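PDB 2V75: nuclear polyadenylated RNA-binding protein NAB2 from Saccharomyces cerevisiae, which binds the poly(A) tails of messenger RNAs, protecting them from exosome degradation, and takes part in poly(A) tail length control and nuclear export. Local coordinates for residues 12-17 / 33-38; 17-22 / 26-31; 46-51 / 66-71; 76-81 / 85-90. One frame throughout, in Å; residues are numbered along the deposited sequence.

Contact 1: residues 12-17 / 33-38; sequences VIVAEK and EYIVLL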
loop_
_atom_site.group_PDB
_atom_site.type_symbol
_atom_site.label_atom_id
_atom_site.label_comp_id
_atom_site.label_asym_id
_atom_site.label_seq_id
_atom_site.Cartn_x
_atom_site.Cartn_y
_atom_site.Cartn_z
ATOM N N VAL A 12 -5.728 -0.001 6.096
ATOM C CA VAL A 12 -6.997 -0.129 5.349
ATOM C C VAL A 12 -6.846 0.387 3.932
ATOM O O VAL A 12 -7.217 -0.265 2.956
ATOM C CB VAL A 12 -8.144 0.604 6.027
ATOM C CG1 VAL A 12 -9.340 0.729 5.075
ATOM C CG2 VAL A 12 -8.591 -0.114 7.313
ATOM N N ILE A 13 -6.157 1.512 3.776
ATOM C CA ILE A 13 -5.992 2.122 2.449
ATOM C C ILE A 13 -5.157 1.254 1.543
ATOM O O ILE A 13 -5.451 1.070 0.364
ATOM C CB ILE A 13 -5.353 3.522 2.551
ATOM C CG1 ILE A 13 -6.405 4.522 3.039
ATOM C CG2 ILE A 13 -4.746 3.977 1.207
ATOM C CD1 ILE A 13 -5.739 5.839 3.538
ATOM N N VAL A 14 -4.130 0.646 2.106
ATOM C CA VAL A 14 -3.302 -0.299 1.326
ATOM C C VAL A 14 -4.084 -1.558 0.899
ATOM O O VAL A 14 -4.025 -1.964 -0.265
ATOM C CB VAL A 14 -2.008 -0.622 2.103
ATOM C CG1 VAL A 14 -1.161 -1.729 1.378
ATOM C CG2 VAL A 14 -1.144 0.626 2.247
ATOM N N ALA A 15 -4.818 -2.148 1.835
ATOM C CA ALA A 15 -5.752 -3.226 1.526
ATOM C C ALA A 15 -6.737 -2.869 0.408
ATOM O O ALA A 15 -7.042 -3.706 -0.430
ATOM C CB ALA A 15 -6.479 -3.704 2.816
ATOM N N GLU A 16 -7.261 -1.647 0.404
ATOM C CA GLU A 16 -8.214 -1.248 -0.621
ATOM C C GLU A 16 -7.537 -1.245 -1.998
ATOM O O GLU A 16 -8.124 -1.665 -3.014
ATOM C CB GLU A 16 -8.812 0.128 -0.298
ATOM C CG GLU A 16 -9.620 0.137 0.941
ATOM C CD GLU A 16 -10.930 -0.602 0.812
ATOM O OE1 GLU A 16 -11.574 -0.617 -0.266
ATOM O OE2 GLU A 16 -11.428 -1.045 1.863
ATOM N N LYS A 17 -6.308 -0.766 -2.010
ATOM C CA LYS A 17 -5.510 -0.722 -3.252
ATOM C C LYS A 17 -5.222 -2.133 -3.754
ATOM O O LYS A 17 -5.498 -2.469 -4.914
ATOM C CB LYS A 17 -4.239 0.063 -3.013
ATOM C CG LYS A 17 -3.272 0.143 -4.226
ATOM C CD LYS A 17 -3.831 0.900 -5.379
ATOM C CE LYS A 17 -2.748 0.944 -6.470
ATOM N NZ LYS A 17 -3.070 1.869 -7.550
ATOM N N GLU A 33 -0.293 -5.182 6.136
ATOM C CA GLU A 33 0.403 -4.993 7.408
ATOM C C GLU A 33 1.907 -4.912 7.179
ATOM O O GLU A 33 2.605 -4.148 7.861
ATOM C CB GLU A 33 0.072 -6.130 8.357
ATOM C CG GLU A 33 -1.320 -5.988 8.977
ATOM C CD GLU A 33 -1.285 -5.485 10.418
ATOM O OE1 GLU A 33 -0.187 -5.143 10.924
ATOM O OE2 GLU A 33 -2.366 -5.477 11.058
ATOM N N TYR A 34 2.400 -5.747 6.278
ATOM C CA TYR A 34 3.842 -5.814 6.057
ATOM C C TYR A 34 4.275 -4.489 5.424
ATOM O O TYR A 34 5.289 -3.908 5.823
ATOM C CB TYR A 34 4.215 -6.946 5.115
ATOM C CG TYR A 34 5.621 -7.430 5.261
ATOM C CD1 TYR A 34 5.944 -8.447 6.114
ATOM C CD2 TYR A 34 6.655 -6.838 4.577
ATOM C CE1 TYR A 34 7.268 -8.884 6.259
ATOM C CE2 TYR A 34 7.949 -7.257 4.733
ATOM C CZ TYR A 34 8.272 -8.259 5.579
ATOM O OH TYR A 34 9.619 -8.593 5.644
ATOM N N ILE A 35 3.512 -4.021 4.453
ATOM C CA ILE A 35 3.805 -2.738 3.807
ATOM C C ILE A 35 3.864 -1.570 4.795
ATOM O O ILE A 35 4.827 -0.801 4.832
ATOM C CB ILE A 35 2.866 -2.446 2.619
ATOM C CG1 ILE A 35 3.150 -3.444 1.480
ATOM C CG2 ILE A 35 2.995 -0.951 2.200
ATOM C CD1 ILE A 35 2.174 -3.286 0.299
ATOM N N VAL A 36 2.886 -1.497 5.673
ATOM C CA VAL A 36 2.854 -0.434 6.643
ATOM C C VAL A 36 3.974 -0.551 7.656
ATOM O O VAL A 36 4.522 0.458 8.059
ATOM C CB VAL A 36 1.473 -0.387 7.281
ATOM C CG1 VAL A 36 1.467 0.520 8.519
ATOM C CG2 VAL A 36 0.468 0.003 6.187
ATOM N N LEU A 37 4.357 -1.769 8.041
ATOM C CA LEU A 37 5.524 -1.984 8.878
ATOM C C LEU A 37 6.779 -1.397 8.214
ATOM O O LEU A 37 7.598 -0.759 8.912
ATOM C CB LEU A 37 5.740 -3.486 9.130
ATOM C CG LEU A 37 7.001 -3.916 9.868
ATOM C CD1 LEU A 37 6.948 -3.542 11.333
ATOM C CD2 LEU A 37 7.223 -5.422 9.740
ATOM N N LEU A 38 6.944 -1.662 6.923
ATOM C CA LEU A 38 8.152 -1.213 6.200
ATOM C C LEU A 38 8.152 0.325 6.116
ATOM O O LEU A 38 9.164 0.953 6.322
ATOM C CB LEU A 38 8.184 -1.831 4.806
ATOM C CG LEU A 38 8.490 -3.344 4.807
ATOM C CD1 LEU A 38 8.265 -3.931 3.424
ATOM C CD2 LEU A 38 9.891 -3.576 5.385
#
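Val14 and Ile35 mark the place where the backbones of segments 12-17 and 33-38 come nearest, their CA atoms 7.9 Å apart. Both segments are helical throughout, and no hydrogen bond crosses between them, so the side chains alone make the join. Here a single branched residue serves two partners. With CG1 of Val14 anti to its own backbone N (chi1 174°) and CG2 beside that nitrogen, the two methyls part toward different residues of the facing helix. CG1 meets the end of the longer branch of Ile35, at 3.8 Å from Ile35 CD1, and the two side chains cross obliquely. CG2 turns instead to Val36, a looser touch of 4.3 Å to Val36 CG2. All three residues are buried, yet the surface hidden between the two segments is only 120 Å².

Val14 and Ile35 each also pack against helix 61-79, Val14 on Ala71 and Ile35 on Val67, while Ile35 also reaches Leu52 of helix 45-55. Val36 leans back over Thr7, Leu10 and Lys11, earlier in helix 7-18. The pair lies near the centre of the chain, with helix 61-79 packed against both of its helices.

Contact 2: residues 17-22 / 26-31; sequences KLAGIP and EDIKYV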
loop_
_atom_site.group_PDB
_atom_site.type_symbol
_atom_site.label_atom_id
_atom_site.label_comp_id
_atom_site.label_asym_id
_atom_site.label_seq_id
_atom_site.Cartn_x
_atom_site.Cartn_y
_atom_site.Cartn_z
ATOM N N LYS A 17 -6.308 -0.766 -2.010
ATOM C CA LYS A 17 -5.510 -0.722 -3.252
ATOM C C LYS A 17 -5.222 -2.133 -3.754
ATOM O O LYS A 17 -5.498 -2.469 -4.914
ATOM C CB LYS A 17 -4.239 0.063 -3.013
ATOM C CG LYS A 17 -3.272 0.143 -4.226
ATOM C CD LYS A 17 -3.831 0.900 -5.379
ATOM C CE LYS A 17 -2.748 0.944 -6.470
ATOM N NZ LYS A 17 -3.070 1.869 -7.550
ATOM N N LEU A 18 -4.750 -2.988 -2.848
ATOM C CA LEU A 18 -4.509 -4.414 -3.163
ATOM C C LEU A 18 -5.748 -5.134 -3.691
ATOM O O LEU A 18 -5.705 -5.944 -4.639
ATOM C CB LEU A 18 -3.951 -5.097 -1.922
ATOM C CG LEU A 18 -2.586 -4.623 -1.416
ATOM C CD1 LEU A 18 -2.303 -5.418 -0.106
ATOM C CD2 LEU A 18 -1.500 -4.834 -2.491
ATOM N N ALA A 19 -6.907 -4.836 -3.105
ATOM C CA ALA A 19 -8.122 -5.502 -3.523
ATOM C C ALA A 19 -8.492 -5.225 -4.975
ATOM O O ALA A 19 -9.367 -5.909 -5.532
ATOM C CB ALA A 19 -9.309 -5.096 -2.623
ATOM N N GLY A 20 -7.938 -4.166 -5.539
ATOM C CA GLY A 20 -8.329 -3.746 -6.895
ATOM C C GLY A 20 -7.403 -4.297 -7.971
ATOM O O GLY A 20 -7.621 -4.094 -9.171
ATOM N N ILE A 21 -6.398 -5.047 -7.543
ATOM C CA ILE A 21 -5.398 -5.600 -8.465
ATOM C C ILE A 21 -5.861 -6.921 -9.066
ATOM O O ILE A 21 -6.077 -7.915 -8.357
ATOM C CB ILE A 21 -4.041 -5.829 -7.747
ATOM C CG1 ILE A 21 -3.526 -4.499 -7.223
ATOM C CG2 ILE A 21 -3.093 -6.644 -8.649
ATOM C CD1 ILE A 21 -2.293 -4.627 -6.335
ATOM N N PRO A 22 -6.005 -6.946 -10.399
ATOM C CA PRO A 22 -6.452 -8.188 -10.986
ATOM C C PRO A 22 -5.438 -9.286 -10.732
ATOM O O PRO A 22 -4.241 -9.042 -10.815
ATOM C CB PRO A 22 -6.568 -7.861 -12.486
ATOM C CG PRO A 22 -6.647 -6.354 -12.563
ATOM C CD PRO A 22 -5.801 -5.884 -11.407
ATOM N N GLU A 26 -2.559 -13.085 -2.984
ATOM C CA GLU A 26 -1.892 -13.156 -1.694
ATOM C C GLU A 26 -2.809 -12.663 -0.573
ATOM O O GLU A 26 -3.820 -12.025 -0.818
ATOM C CB GLU A 26 -0.622 -12.310 -1.782
ATOM C CG GLU A 26 0.326 -12.723 -2.924
ATOM C CD GLU A 26 1.277 -13.826 -2.496
ATOM O OE1 GLU A 26 0.942 -14.553 -1.529
ATOM O OE2 GLU A 26 2.354 -13.946 -3.119
ATOM N N ASP A 27 -2.451 -12.936 0.677
ATOM C CA ASP A 27 -3.257 -12.535 1.820
ATOM C C ASP A 27 -3.174 -11.019 1.897
ATOM O O ASP A 27 -2.096 -10.470 2.199
ATOM C CB ASP A 27 -2.646 -13.239 3.036
ATOM C CG ASP A 27 -3.355 -12.949 4.328
ATOM O OD1 ASP A 27 -3.898 -11.845 4.540
ATOM O OD2 ASP A 27 -3.334 -13.848 5.185
ATOM N N ILE A 28 -4.295 -10.329 1.613
ATOM C CA ILE A 28 -4.272 -8.866 1.497
ATOM C C ILE A 28 -3.958 -8.227 2.846
ATOM O O ILE A 28 -3.147 -7.329 2.892
ATOM C CB ILE A 28 -5.595 -8.337 0.920
ATOM C CG1 ILE A 28 -5.637 -8.606 -0.582
ATOM C CG2 ILE A 28 -5.774 -6.859 1.166
ATOM C CD1 ILE A 28 -7.087 -8.409 -1.150
ATOM N N LYS A 29 -4.569 -8.719 3.916
ATOM C CA LYS A 29 -4.457 -8.114 5.242
ATOM C C LYS A 29 -2.982 -8.202 5.648
ATOM O O LYS A 29 -2.403 -7.242 6.158
ATOM C CB LYS A 29 -5.339 -8.845 6.221
ATOM C CG LYS A 29 -5.473 -8.175 7.581
ATOM C CD LYS A 29 -6.483 -8.882 8.510
ATOM C CE LYS A 29 -7.922 -8.429 8.253
ATOM N NZ LYS A 29 -8.018 -6.939 8.214
ATOM N N TYR A 30 -2.361 -9.341 5.360
ATOM C CA TYR A 30 -0.949 -9.516 5.736
ATOM C C TYR A 30 -0.036 -8.634 4.921
ATOM O O TYR A 30 0.829 -7.968 5.509
ATOM C CB TYR A 30 -0.505 -10.957 5.537
ATOM C CG TYR A 30 0.973 -11.181 5.826
ATOM C CD1 TYR A 30 1.443 -11.149 7.121
ATOM C CD2 TYR A 30 1.888 -11.446 4.815
ATOM C CE1 TYR A 30 2.793 -11.390 7.399
ATOM C CE2 TYR A 30 3.256 -11.669 5.087
ATOM C CZ TYR A 30 3.693 -11.616 6.393
ATOM O OH TYR A 30 5.017 -11.881 6.724
ATOM N N VAL A 31 -0.203 -8.641 3.592
ATOM C CA VAL A 31 0.601 -7.767 2.702
ATOM C C VAL A 31 0.430 -6.297 3.149
ATOM O O VAL A 31 1.416 -5.557 3.269
ATOM C CB VAL A 31 0.292 -7.970 1.209
ATOM C CG1 VAL A 31 1.066 -6.965 0.313
ATOM C CG2 VAL A 31 0.556 -9.419 0.753
#
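Leu18 and Ile28 face each other across the turn that links helix 7-18 to helix 28-40, with their CA atoms 6.4 Å apart. The tight part of the contact is built on Leu18. Its CD1 lies 3.7 Å from Val31 CG1 and just as close to the carbonyl oxygen of Ile28, so that one methyl rests against both a side chain and a backbone oxygen of the first turn of the facing helix. Ile28 closes over the same leucine nearer its root: Ile28 CG2 is 4.0 Å from Leu18 CB. CG2 and the root of the longer branch stay on Leu18, while CG1, beside the backbone N (chi1 -76°), leads CD1 on to Ala19, where it rests 3.9 Å from Ala19 CA.

That outer end is the loose side. Ala19 is exposed, and its CB is 4.3 Å from Ile28 CD1. An alanine in place of Ile28 is likely to open a gap beside Leu18 CB and leave Ala19 without its apolar cover. Leu18 to Ile21 form a type I beta turn, and across the loop Asp27 N-caps helix 28-40: its OD1 accepts from Tyr30 N at 3.1 Å, the donor standing above the carboxylate plane.

Beyond the pair, Leu18 packs on Phe24 of the connecting loop and on Val67 of helix 61-79, and Val31 on Phe56, in the loop after helix 45-55. The two helix ends are thereby joined to each other at the turn and, through Leu18, to helix 61-79.

Contact 3: residues 46-51 / 66-71; sequences ESVVDE and NVVQTA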
loop_
_atom_site.group_PDB
_atom_site.type_symbol
_atom_site.label_atom_id
_atom_site.label_comp_id
_atom_site.label_asym_id
_atom_site.label_seq_id
_atom_site.Cartn_x
_atom_site.Cartn_y
_atom_site.Cartn_z
ATOM N N GLU A 46 12.164 2.483 -2.960
ATOM C CA GLU A 46 12.949 1.374 -3.489
ATOM C C GLU A 46 13.167 0.193 -2.528
ATOM O O GLU A 46 12.955 -0.953 -2.920
ATOM C CB GLU A 46 14.316 1.908 -3.905
ATOM C CG GLU A 46 14.905 3.006 -2.949
ATOM C CD GLU A 46 14.673 4.481 -3.393
ATOM O OE1 GLU A 46 13.507 4.986 -3.383
ATOM O OE2 GLU A 46 15.709 5.120 -3.728
ATOM N N SER A 47 13.512 0.488 -1.276
ATOM C CA SER A 47 13.740 -0.537 -0.250
ATOM C C SER A 47 12.446 -1.257 0.092
ATOM O O SER A 47 12.426 -2.458 0.348
ATOM C CB SER A 47 14.414 0.028 1.011
ATOM O OG SER A 47 13.466 0.506 1.975
ATOM N N VAL A 48 11.329 -0.560 0.103
ATOM C CA VAL A 48 10.080 -1.223 0.398
ATOM C C VAL A 48 9.697 -2.126 -0.798
ATOM O O VAL A 48 9.240 -3.249 -0.606
ATOM C CB VAL A 48 8.956 -0.238 0.758
ATOM C CG1 VAL A 48 7.622 -0.967 0.919
ATOM C CG2 VAL A 48 9.420 0.623 1.979
ATOM N N VAL A 49 9.852 -1.632 -2.015
ATOM C CA VAL A 49 9.494 -2.446 -3.188
ATOM C C VAL A 49 10.381 -3.683 -3.277
ATOM O O VAL A 49 9.897 -4.823 -3.400
ATOM C CB VAL A 49 9.545 -1.607 -4.458
ATOM C CG1 VAL A 49 9.254 -2.481 -5.697
ATOM C CG2 VAL A 49 8.475 -0.511 -4.366
ATOM N N ASP A 50 11.670 -3.449 -3.124
ATOM C CA ASP A 50 12.653 -4.533 -3.020
ATOM C C ASP A 50 12.238 -5.635 -2.029
ATOM O O ASP A 50 12.281 -6.810 -2.376
ATOM C CB ASP A 50 14.009 -3.986 -2.580
ATOM C CG ASP A 50 14.757 -3.327 -3.684
ATOM O OD1 ASP A 50 14.329 -3.481 -4.854
ATOM O OD2 ASP A 50 15.795 -2.684 -3.366
ATOM N N GLU A 51 11.842 -5.262 -0.809
ATOM C CA GLU A 51 11.536 -6.214 0.232
ATOM C C GLU A 51 10.292 -6.982 -0.176
ATOM O O GLU A 51 10.262 -8.208 -0.042
ATOM C CB GLU A 51 11.392 -5.544 1.611
ATOM C CG GLU A 51 10.808 -6.372 2.734
ATOM C CD GLU A 51 11.846 -7.166 3.523
ATOM O OE1 GLU A 51 12.935 -7.413 2.955
ATOM O OE2 GLU A 51 11.562 -7.525 4.692
ATOM N N ASN A 66 3.565 0.564 -7.826
ATOM C CA ASN A 66 2.345 1.343 -7.780
ATOM C C ASN A 66 1.708 1.350 -6.399
ATOM O O ASN A 66 1.265 2.405 -5.937
ATOM C CB ASN A 66 1.363 0.798 -8.780
ATOM C CG ASN A 66 0.080 1.625 -8.808
ATOM O OD1 ASN A 66 -1.025 1.104 -8.660
ATOM N ND2 ASN A 66 0.241 2.940 -9.014
ATOM N N VAL A 67 1.641 0.187 -5.778
ATOM C CA VAL A 67 1.012 0.022 -4.466
ATOM C C VAL A 67 1.834 0.812 -3.465
ATOM O O VAL A 67 1.277 1.572 -2.667
ATOM C CB VAL A 67 0.918 -1.419 -4.014
ATOM C CG1 VAL A 67 0.423 -1.491 -2.523
ATOM C CG2 VAL A 67 0.004 -2.212 -4.995
ATOM N N VAL A 68 3.147 0.624 -3.501
ATOM C CA VAL A 68 4.028 1.374 -2.587
ATOM C C VAL A 68 3.938 2.921 -2.766
ATOM O O VAL A 68 3.840 3.708 -1.786
ATOM C CB VAL A 68 5.479 0.804 -2.627
ATOM C CG1 VAL A 68 6.389 1.719 -1.834
ATOM C CG2 VAL A 68 5.510 -0.681 -2.109
ATOM N N GLN A 69 4.026 3.404 -4.000
ATOM C CA GLN A 69 3.802 4.811 -4.331
ATOM C C GLN A 69 2.490 5.332 -3.756
ATOM O O GLN A 69 2.417 6.380 -3.134
ATOM C CB GLN A 69 3.859 4.965 -5.862
ATOM C CG GLN A 69 5.251 4.802 -6.379
ATOM C CD GLN A 69 5.321 4.909 -7.898
ATOM O OE1 GLN A 69 4.281 5.017 -8.546
ATOM N NE2 GLN A 69 6.525 4.846 -8.448
ATOM N N THR A 70 1.413 4.574 -3.930
ATOM C CA THR A 70 0.129 4.997 -3.428
ATOM C C THR A 70 0.095 5.060 -1.895
ATOM O O THR A 70 -0.443 6.017 -1.325
ATOM C CB THR A 70 -0.949 3.992 -3.849
ATOM O OG1 THR A 70 -0.995 3.973 -5.268
ATOM C CG2 THR A 70 -2.338 4.324 -3.250
ATOM N N ALA A 71 0.762 4.119 -1.261
ATOM C CA ALA A 71 0.837 4.073 0.191
ATOM C C ALA A 71 1.550 5.319 0.711
ATOM O O ALA A 71 1.057 5.938 1.625
ATOM C CB ALA A 71 1.611 2.834 0.657
#
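Val68 has more surface buried here than any other residue of the two segments, 69 of 131 Å², and it meets two consecutive valines of the facing helix, Val49 and Val48. The backbones are close, with 6.7 Å between the CA atoms of Val49 and Val68, as short beta-branched side chains allow. Val49 supplies CG2, the methyl beside its backbone N, which comes to 3.7 Å from Val68 CB and equally near Val68 CG2. Val48 uses its other branch: CG1, set anti to the nitrogen (chi1 174°), lies 3.7 Å from Val68 CG2. One methyl of Val68, CG2, therefore touches both valines at the same short distance, and its second methyl, CG1, is 4.0 Å from Val48 CG1. An alanine at Val68 would probably leave the methyls of Val48 and Val49 facing a gap and weaken the join between the helices.

Val68 also touches Val45 and Leu52, which extends its apolar seat along helix 45-55. On helix 61-79, Thr70 OG1 bonds to Asn66 O at 2.8 Å, on the opposite face of that carbonyl from Thr70 N, so the oxygen has two donors. Apolar packing without hydrogen bonds between the helices is how the core of an all-helical domain is built; here it joins helices 45-55 and 61-79 within the PWI-like N-terminal domain of Nab2.

Contact 4: residues 76-81 / 85-90; sequences EALQQG and ENIVSK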
loop_
_atom_site.group_PDB
_atom_site.type_symbol
_atom_site.label_atom_id
_atom_site.label_comp_id
_atom_site.label_asym_id
_atom_site.label_seq_id
_atom_site.Cartn_x
_atom_site.Cartn_y
_atom_site.Cartn_z
ATOM N N GLU A 76 1.110 10.795 3.353
ATOM C CA GLU A 76 1.361 12.203 3.338
ATOM C C GLU A 76 0.048 12.945 3.345
ATOM O O GLU A 76 -0.155 13.864 4.132
ATOM C CB GLU A 76 2.174 12.589 2.099
ATOM C CG GLU A 76 2.473 14.075 2.031
ATOM C CD GLU A 76 3.166 14.620 3.279
ATOM O OE1 GLU A 76 4.011 13.920 3.886
ATOM O OE2 GLU A 76 2.900 15.791 3.600
ATOM N N ALA A 77 -0.886 12.490 2.513
ATOM C CA ALA A 77 -2.211 13.093 2.429
ATOM C C ALA A 77 -2.921 13.069 3.766
ATOM O O ALA A 77 -3.460 14.068 4.236
ATOM C CB ALA A 77 -3.054 12.420 1.366
ATOM N N LEU A 78 -2.906 11.911 4.414
ATOM C CA LEU A 78 -3.424 11.824 5.751
ATOM C C LEU A 78 -2.810 12.852 6.731
ATOM O O LEU A 78 -3.556 13.512 7.468
ATOM C CB LEU A 78 -3.222 10.416 6.282
ATOM C CG LEU A 78 -4.088 9.323 5.640
ATOM C CD1 LEU A 78 -3.532 8.003 6.129
ATOM C CD2 LEU A 78 -5.586 9.511 6.058
ATOM N N GLN A 79 -1.479 12.948 6.763
ATOM C CA GLN A 79 -0.766 13.942 7.593
ATOM C C GLN A 79 -1.166 15.394 7.307
ATOM O O GLN A 79 -1.162 16.249 8.196
ATOM C CB GLN A 79 0.755 13.754 7.448
ATOM C CG GLN A 79 1.298 12.517 8.189
ATOM C CD GLN A 79 2.677 12.066 7.712
ATOM O OE1 GLN A 79 3.119 12.408 6.613
ATOM N NE2 GLN A 79 3.362 11.282 8.541
ATOM N N GLN A 80 -1.558 15.675 6.072
ATOM C CA GLN A 80 -2.006 16.999 5.693
ATOM C C GLN A 80 -3.481 17.185 6.022
ATOM O O GLN A 80 -4.043 18.251 5.801
ATOM C CB GLN A 80 -1.734 17.205 4.209
ATOM C CG GLN A 80 -0.258 17.154 3.908
ATOM C CD GLN A 80 0.030 17.357 2.426
ATOM O OE1 GLN A 80 -0.879 17.604 1.627
ATOM N NE2 GLN A 80 1.302 17.254 2.055
ATOM N N GLY A 81 -4.111 16.139 6.549
ATOM C CA GLY A 81 -5.461 16.253 7.088
ATOM C C GLY A 81 -6.562 15.765 6.171
ATOM O O GLY A 81 -7.750 15.932 6.479
ATOM N N GLU A 85 -11.675 8.301 4.365
ATOM C CA GLU A 85 -12.812 8.019 3.465
ATOM C C GLU A 85 -12.564 8.520 2.058
ATOM O O GLU A 85 -12.755 7.782 1.096
ATOM C CB GLU A 85 -14.098 8.688 3.964
ATOM C CG GLU A 85 -14.714 7.885 5.065
ATOM C CD GLU A 85 -15.985 8.604 5.557
ATOM O OE1 GLU A 85 -17.016 8.719 4.755
ATOM O OE2 GLU A 85 -15.920 9.023 6.775
ATOM N N ASN A 86 -12.158 9.791 1.955
ATOM C CA ASN A 86 -11.948 10.436 0.666
ATOM C C ASN A 86 -10.872 9.669 -0.099
ATOM O O ASN A 86 -10.977 9.448 -1.321
ATOM C CB ASN A 86 -11.517 11.911 0.815
ATOM C CG ASN A 86 -12.631 12.837 1.296
ATOM O OD1 ASN A 86 -12.342 13.894 1.886
ATOM N ND2 ASN A 86 -13.903 12.467 1.032
ATOM N N ILE A 87 -9.842 9.232 0.629
ATOM C CA ILE A 87 -8.750 8.504 0.013
ATOM C C ILE A 87 -9.193 7.126 -0.500
ATOM O O ILE A 87 -8.888 6.730 -1.624
ATOM C CB ILE A 87 -7.521 8.404 0.960
ATOM C CG1 ILE A 87 -7.014 9.812 1.323
ATOM C CG2 ILE A 87 -6.479 7.493 0.321
ATOM C CD1 ILE A 87 -5.801 9.799 2.233
ATOM N N VAL A 88 -9.933 6.412 0.337
ATOM C CA VAL A 88 -10.589 5.167 -0.059
ATOM C C VAL A 88 -11.503 5.347 -1.279
ATOM O O VAL A 88 -11.422 4.560 -2.210
ATOM C CB VAL A 88 -11.408 4.607 1.106
ATOM C CG1 VAL A 88 -12.273 3.407 0.645
ATOM C CG2 VAL A 88 -10.503 4.141 2.261
ATOM N N SER A 89 -12.338 6.387 -1.288
ATOM C CA SER A 89 -13.230 6.595 -2.419
ATOM C C SER A 89 -12.423 6.760 -3.726
ATOM O O SER A 89 -12.809 6.211 -4.750
ATOM C CB SER A 89 -14.229 7.752 -2.167
ATOM O OG SER A 89 -15.473 7.193 -1.734
ATOM N N LYS A 90 -11.282 7.440 -3.668
ATOM C CA LYS A 90 -10.422 7.658 -4.836
ATOM C C LYS A 90 -9.841 6.324 -5.335
ATOM O O LYS A 90 -9.832 6.057 -6.541
ATOM C CB LYS A 90 -9.289 8.643 -4.498
ATOM C CG LYS A 90 -9.676 10.147 -4.491
ATOM C CD LYS A 90 -8.556 10.982 -3.866
ATOM C CE LYS A 90 -9.050 12.250 -3.168
ATOM N NZ LYS A 90 -10.058 12.963 -3.982
#
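A helical hairpin, in which helix 61-79 turns back into helix 84-93, is joined where Ile87 reaches Ala77 and Leu78. The backbones stand well apart, 8.3 Å between the CA atoms of Ala77 and Ile87, and the isoleucine bridges the distance with its longer branch. CG1 lies beside the backbone N and chi2 is fully extended (-179°), which sends CD1 straight out to the facing helix. There the methyl sits 3.9 Å from Ala77 CB and 3.8 Å from Leu78 CD2, with Leu78 CG as near as CD2. One methyl against three carbons makes up the contact, and the surface hidden between the segments is a modest 93 Å².

The turn begins with a Schellman motif. Gly81, at positive phi (100°), ends helix 61-79, and its N donates to Leu78 O at 2.8 Å; at these backbone angles a beta carbon would press on the carbonyl oxygen of Gln80. This reversal places the last modelled helix of this PWI-like domain beside the end of the long one. Just before it, on the outer surface, Gln80 NE2 donates to Glu76 OE2 at 2.7 Å, using the anti lone pair of that oxygen with an N-H...O angle of 146°, a link between residues one turn apart. On the second helix, Asn86 N is bonded to Ser83 OG.

Ile13 of helix 7-18 packs on both Leu78 and Ile87, bringing a third helix to the hairpin, and Tyr6, at the start of the modelled chain, touches Leu78 from the loop before that helix.

In the fold
Contacts 1 and 3 belong to the core, with every touching residue buried, whereas contact 2 is only partly buried and contact 4 sits farthest from the chain's centre, about 13 Å from it. Contacts 1 and 2 join the same two helices, 7-18 and 28-40, contact 2 being nested inside the loop closed by contact 1; Ala15 CB and Ile28 CG2 touch between them. Contacts 3 and 4 both use helix 61-79 but lie about 18 Å apart, centre to centre. All four are apolar across their segments. The two contacts beside turns carry helix-end motifs as well, an N-cap in contact 2 and a Schellman motif in contact 4. Ile13 of segment 12-17 packs on contact 4.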